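TRNA threonylcarbamoyladenosine biosynthesis protein TsaE (Haemophilus influenzae, PDB 1HTW) is an ATP-binding P-loop protein required for forming the threonylcarbamoyl group on adenosine 37 of tRNAs that read codons beginning with adenine. Local coordinates at residues Ala77-Tyr82 against Asp107-Ile112; Thr30-Met35 against Glu124-Val129. All coordinates share one frame; numbering follows the deposited sequence.

Contact 1: Ala77-Tyr82 against Asp107-Ile112. With NA (sodium ion), chain F.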
# COMPACT_ATOMS: atom_id res chain seq x y z
N ALA A 77 -5.27 -11.59 11.32
CA ALA A 77 -6.37 -11.62 12.30
C ALA A 77 -7.70 -11.53 11.56
O ALA A 77 -8.61 -10.88 12.07
CB ALA A 77 -6.25 -10.52 13.33
N GLY A 78 -7.77 -12.12 10.37
CA GLY A 78 -9.02 -12.16 9.63
C GLY A 78 -9.19 -11.11 8.55
O GLY A 78 -10.06 -11.29 7.68
N LYS A 79 -8.38 -10.06 8.57
CA LYS A 79 -8.44 -9.02 7.51
C LYS A 79 -7.62 -9.44 6.32
O LYS A 79 -6.47 -9.88 6.54
CB LYS A 79 -7.84 -7.72 8.12
CG LYS A 79 -7.95 -6.55 7.11
CD LYS A 79 -9.45 -6.11 7.04
CE LYS A 79 -9.57 -4.89 6.14
NZ LYS A 79 -10.97 -4.30 6.19
N MET A 80 -8.14 -9.40 5.13
CA MET A 80 -7.39 -9.86 3.94
C MET A 80 -6.64 -8.65 3.34
O MET A 80 -7.23 -7.64 3.00
CB MET A 80 -8.34 -10.44 2.91
CG MET A 80 -9.22 -11.60 3.43
SD MET A 80 -8.17 -12.98 4.33
CE MET A 80 -7.11 -13.48 2.87
N ILE A 81 -5.33 -8.80 3.17
CA ILE A 81 -4.49 -7.71 2.67
C ILE A 81 -3.66 -8.26 1.51
O ILE A 81 -3.09 -9.33 1.69
CB ILE A 81 -3.63 -7.11 3.77
CG1 ILE A 81 -4.58 -6.55 4.87
CG2 ILE A 81 -2.80 -5.93 3.21
CD1 ILE A 81 -3.96 -6.31 6.18
N TYR A 82 -3.68 -7.55 0.42
CA TYR A 82 -3.01 -8.02 -0.79
C TYR A 82 -1.85 -7.08 -1.17
O TYR A 82 -2.04 -5.89 -1.17
CB TYR A 82 -3.97 -8.10 -1.96
CG TYR A 82 -5.04 -9.15 -1.65
CD1 TYR A 82 -4.82 -10.48 -1.84
CD2 TYR A 82 -6.23 -8.70 -1.07
CE1 TYR A 82 -5.81 -11.42 -1.51
CE2 TYR A 82 -7.19 -9.65 -0.68
CZ TYR A 82 -6.96 -10.97 -0.91
OH TYR A 82 -7.98 -11.89 -0.61
N ASP A 107 -13.77 -6.45 1.34
CA ASP A 107 -13.34 -5.50 2.33
C ASP A 107 -11.83 -5.78 2.69
O ASP A 107 -11.53 -6.10 3.83
CB ASP A 107 -14.18 -5.58 3.59
CG ASP A 107 -14.33 -6.97 4.17
OD1 ASP A 107 -14.34 -7.93 3.36
OD2 ASP A 107 -14.48 -7.09 5.39
N SER A 108 -11.11 -5.67 1.60
CA SER A 108 -9.64 -5.91 1.74
C SER A 108 -8.89 -4.58 1.73
O SER A 108 -9.43 -3.50 1.64
CB SER A 108 -9.24 -6.72 0.51
OG SER A 108 -9.32 -5.99 -0.69
N ILE A 109 -7.56 -4.75 1.87
CA ILE A 109 -6.66 -3.55 1.69
C ILE A 109 -5.67 -4.03 0.60
O ILE A 109 -5.18 -5.15 0.75
CB ILE A 109 -5.89 -3.28 2.98
CG1 ILE A 109 -6.86 -2.62 4.01
CG2 ILE A 109 -4.79 -2.24 2.68
CD1 ILE A 109 -6.44 -2.62 5.41
N CYS A 110 -5.41 -3.20 -0.40
CA CYS A 110 -4.50 -3.65 -1.46
C CYS A 110 -3.33 -2.60 -1.46
O CYS A 110 -3.62 -1.41 -1.56
CB CYS A 110 -5.15 -3.65 -2.81
SG CYS A 110 -6.46 -4.96 -2.98
N LEU A 111 -2.13 -3.16 -1.45
CA LEU A 111 -0.94 -2.22 -1.41
C LEU A 111 -0.14 -2.55 -2.68
O LEU A 111 0.24 -3.73 -2.82
CB LEU A 111 -0.14 -2.59 -0.17
CG LEU A 111 -0.92 -2.63 1.17
CD1 LEU A 111 -0.03 -3.16 2.31
CD2 LEU A 111 -1.37 -1.19 1.57
N ILE A 112 -0.02 -1.58 -3.55
CA ILE A 112 0.40 -1.83 -4.91
C ILE A 112 1.69 -1.09 -5.28
O ILE A 112 1.70 0.13 -5.27
CB ILE A 112 -0.72 -1.44 -5.86
CG1 ILE A 112 -1.98 -2.32 -5.47
CG2 ILE A 112 -0.38 -1.67 -7.32
CD1 ILE A 112 -3.14 -2.08 -6.40
NA NA F . 2.34 1.96 -7.30
O HOH W 1 -11.24 -2.69 3.76
O HOH W 2 -10.99 -8.65 4.73
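Strands 79-85 and 109-113 are parallel neighbours in the mixed sheet of this P-loop NTPase fold, and the connection between them carries the short helices 94-97 and 100-104. The axes of the short segments approach to 4.7 Å. A ladder of backbone bonds joins them, starting with I109 N to M80 O at 3.1 Å. The next rung, Y82 N to I109 O, is 2.8 Å long. The last, L111 N to Y82 O, is 2.7 Å.

On one face of the sheet I81 and I109 stand side by side, pointing the same way. CB of I109 sits in the fork between the two branches of I81, 4.0 Å from I81 CG1, while I81 CG2 reaches on obliquely to L111 CD1. Two helices cover this face, 46-56 over I81 and L111 and 11-28 over I109.

The other face carries Y82 and C110. The ring of Y82 leaves the strand with CG beside its own backbone N, and Y82 CE2, at the ring edge, meets CB of S108 in the ring plane at 3.8 Å. C110 SG lies obliquely to the ring in a sulfur-aromatic contact, 4.1 Å from Y82 CB. The Y103 ring stacks on Y82, and the Y103 backbone O takes a hydrogen bond from S108 OG.

At the strand entrance the K79 chain, bent at chi2 (73°), passes CE across CD1 of I109 at about a right angle. K79 NZ then comes down on D107 O from above the carbonyl plane, at 3.0 Å, and also donates to a water within hydrogen-bonding distance of S108 O.

Contact 2: Thr30-Met35 against Glu124-Val129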
# COMPACT_ATOMS: atom_id res chain seq x y z
N THR A 30 -13.77 -0.21 6.21
CA THR A 30 -14.62 0.02 5.04
C THR A 30 -15.07 -1.28 4.42
O THR A 30 -14.32 -2.27 4.41
CB THR A 30 -13.82 0.84 3.98
OG1 THR A 30 -12.67 0.02 3.62
CG2 THR A 30 -13.28 2.10 4.65
N GLU A 31 -16.24 -1.26 3.76
CA GLU A 31 -16.66 -2.40 2.98
C GLU A 31 -15.94 -2.46 1.63
O GLU A 31 -15.75 -3.53 1.08
CB GLU A 31 -18.19 -2.21 2.61
CG GLU A 31 -18.61 -3.31 1.66
CD GLU A 31 -20.04 -3.18 1.19
OE1 GLU A 31 -20.27 -2.48 0.18
OE2 GLU A 31 -20.92 -3.78 1.84
N LYS A 32 -15.55 -1.29 1.11
CA LYS A 32 -14.87 -1.32 -0.19
C LYS A 32 -13.35 -1.59 0.05
O LYS A 32 -12.88 -1.30 1.12
CB LYS A 32 -15.10 -0.13 -1.05
CG LYS A 32 -14.34 1.14 -0.64
CD LYS A 32 -14.30 2.06 -1.88
CE LYS A 32 -13.21 3.09 -1.72
NZ LYS A 32 -13.30 4.20 -2.71
N ALA A 33 -12.80 -2.19 -0.96
CA ALA A 33 -11.31 -2.52 -0.81
C ALA A 33 -10.57 -1.17 -0.85
O ALA A 33 -10.92 -0.31 -1.67
CB ALA A 33 -10.93 -3.38 -1.96
N ILE A 34 -9.58 -1.03 0.01
CA ILE A 34 -8.83 0.26 0.02
C ILE A 34 -7.63 0.12 -0.94
O ILE A 34 -6.87 -0.82 -0.76
CB ILE A 34 -8.41 0.59 1.42
CG1 ILE A 34 -9.62 0.61 2.39
CG2 ILE A 34 -7.64 1.89 1.54
CD1 ILE A 34 -9.28 1.06 3.79
N MET A 35 -7.56 0.98 -1.91
CA MET A 35 -6.46 0.90 -2.91
C MET A 35 -5.37 1.90 -2.51
O MET A 35 -5.57 3.10 -2.45
CB MET A 35 -6.99 1.18 -4.30
CG MET A 35 -8.26 0.31 -4.61
SD MET A 35 -7.67 -1.54 -4.89
CE MET A 35 -6.52 -1.32 -6.31
N GLU A 124 -8.98 2.60 -9.26
CA GLU A 124 -8.28 3.85 -9.00
C GLU A 124 -7.83 3.87 -7.53
O GLU A 124 -8.46 3.21 -6.71
CB GLU A 124 -9.17 5.06 -9.26
CG GLU A 124 -8.48 6.40 -9.06
CD GLU A 124 -9.42 7.47 -8.53
OE1 GLU A 124 -10.63 7.39 -8.80
OE2 GLU A 124 -8.92 8.37 -7.82
N ALA A 125 -6.73 4.58 -7.27
CA ALA A 125 -6.22 4.62 -5.91
C ALA A 125 -7.08 5.50 -4.99
O ALA A 125 -7.54 6.54 -5.42
CB ALA A 125 -4.81 5.22 -5.88
N ASP A 126 -7.12 5.11 -3.72
CA ASP A 126 -7.74 5.99 -2.73
C ASP A 126 -6.65 6.96 -2.25
O ASP A 126 -6.93 8.10 -1.92
CB ASP A 126 -8.30 5.20 -1.55
CG ASP A 126 -9.55 4.44 -1.98
OD1 ASP A 126 -10.61 5.11 -2.18
OD2 ASP A 126 -9.50 3.21 -2.18
N ILE A 127 -5.42 6.43 -2.19
CA ILE A 127 -4.33 7.29 -1.66
C ILE A 127 -3.03 6.88 -2.40
O ILE A 127 -2.87 5.72 -2.74
CB ILE A 127 -4.19 7.10 -0.17
CG1 ILE A 127 -3.19 8.06 0.50
CG2 ILE A 127 -3.83 5.67 0.18
CD1 ILE A 127 -3.66 8.43 1.92
N LEU A 128 -2.28 7.90 -2.77
CA LEU A 128 -0.94 7.67 -3.35
C LEU A 128 0.06 7.89 -2.23
O LEU A 128 -0.04 8.86 -1.49
CB LEU A 128 -0.60 8.69 -4.45
CG LEU A 128 -1.60 8.91 -5.54
CD1 LEU A 128 -1.07 9.92 -6.57
CD2 LEU A 128 -1.92 7.59 -6.24
N VAL A 129 1.09 7.01 -2.16
CA VAL A 129 2.14 7.26 -1.16
C VAL A 129 3.43 7.49 -1.97
O VAL A 129 3.92 6.52 -2.57
CB VAL A 129 2.34 5.98 -0.30
CG1 VAL A 129 3.44 6.22 0.71
CG2 VAL A 129 1.05 5.66 0.46
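D126 makes the tight centre of this contact, its carboxylate set between a backbone amide and a lysine. Because CG lies beside the backbone N of D126 (chi1 -72°), the carboxylate turns back over the start of strand 34-39, where OD2 takes the amide of M35. That bond is almost straight, with M35 N 3.0 Å from D126 OD2 and 176° at the hydrogen, and it uses the anti lone pair. In return D126 N reaches M35 O at 2.8 Å, in the carbonyl plane and on a lone pair; a weak second bond comes from I127 N. One residue's backbone is thus gripped at both N and O, at the point where strand 127-134 comes in beside strand 34-39 as a parallel neighbour in the sheet of the P-loop NTPase fold. Beside it, M35 CB sits 3.5 Å from E124 O before the methionine chain bends at chi2 and chi3, carrying its end away.

The outer side, where K32 and E124 are exposed, is looser: a single lysine reaches across. K32 leaves its backbone in the crowded position between N and the carbonyl carbon, then runs extended to meet D126 tip to tip. K32 NZ forms a salt bridge with D126 OD1 at 2.9 Å through the syn lone pair. The positive charge would be expected to keep the buried carboxylate ionised. D126 OD1 is shared with T146 OG1, and L148 of helix 147-155 touches both K32 and D126.

In the fold
Contacts 1 and 2 sit side by side in one sheet, their centres about 11 Å apart; in sequence, contact 1 falls between the two halves of contact 2. They meet at I34: C110 N is 2.8 Å from I34 O and S108 O is 3.0 Å from I34 N, both probable hydrogen bonds, so strand 34-39 joins 109-113 to 127-134. Strand 34-39 runs on toward the P-loop (G43-T48), and strand 109-113 ends at E113, a magnesium ligand. The L111 side chain is about 10 Å from a magnesium and about 11 Å from ADP. Separately, I112 O binds sodium with L38, N39 and S115, about 8 Å from the A125 side chain.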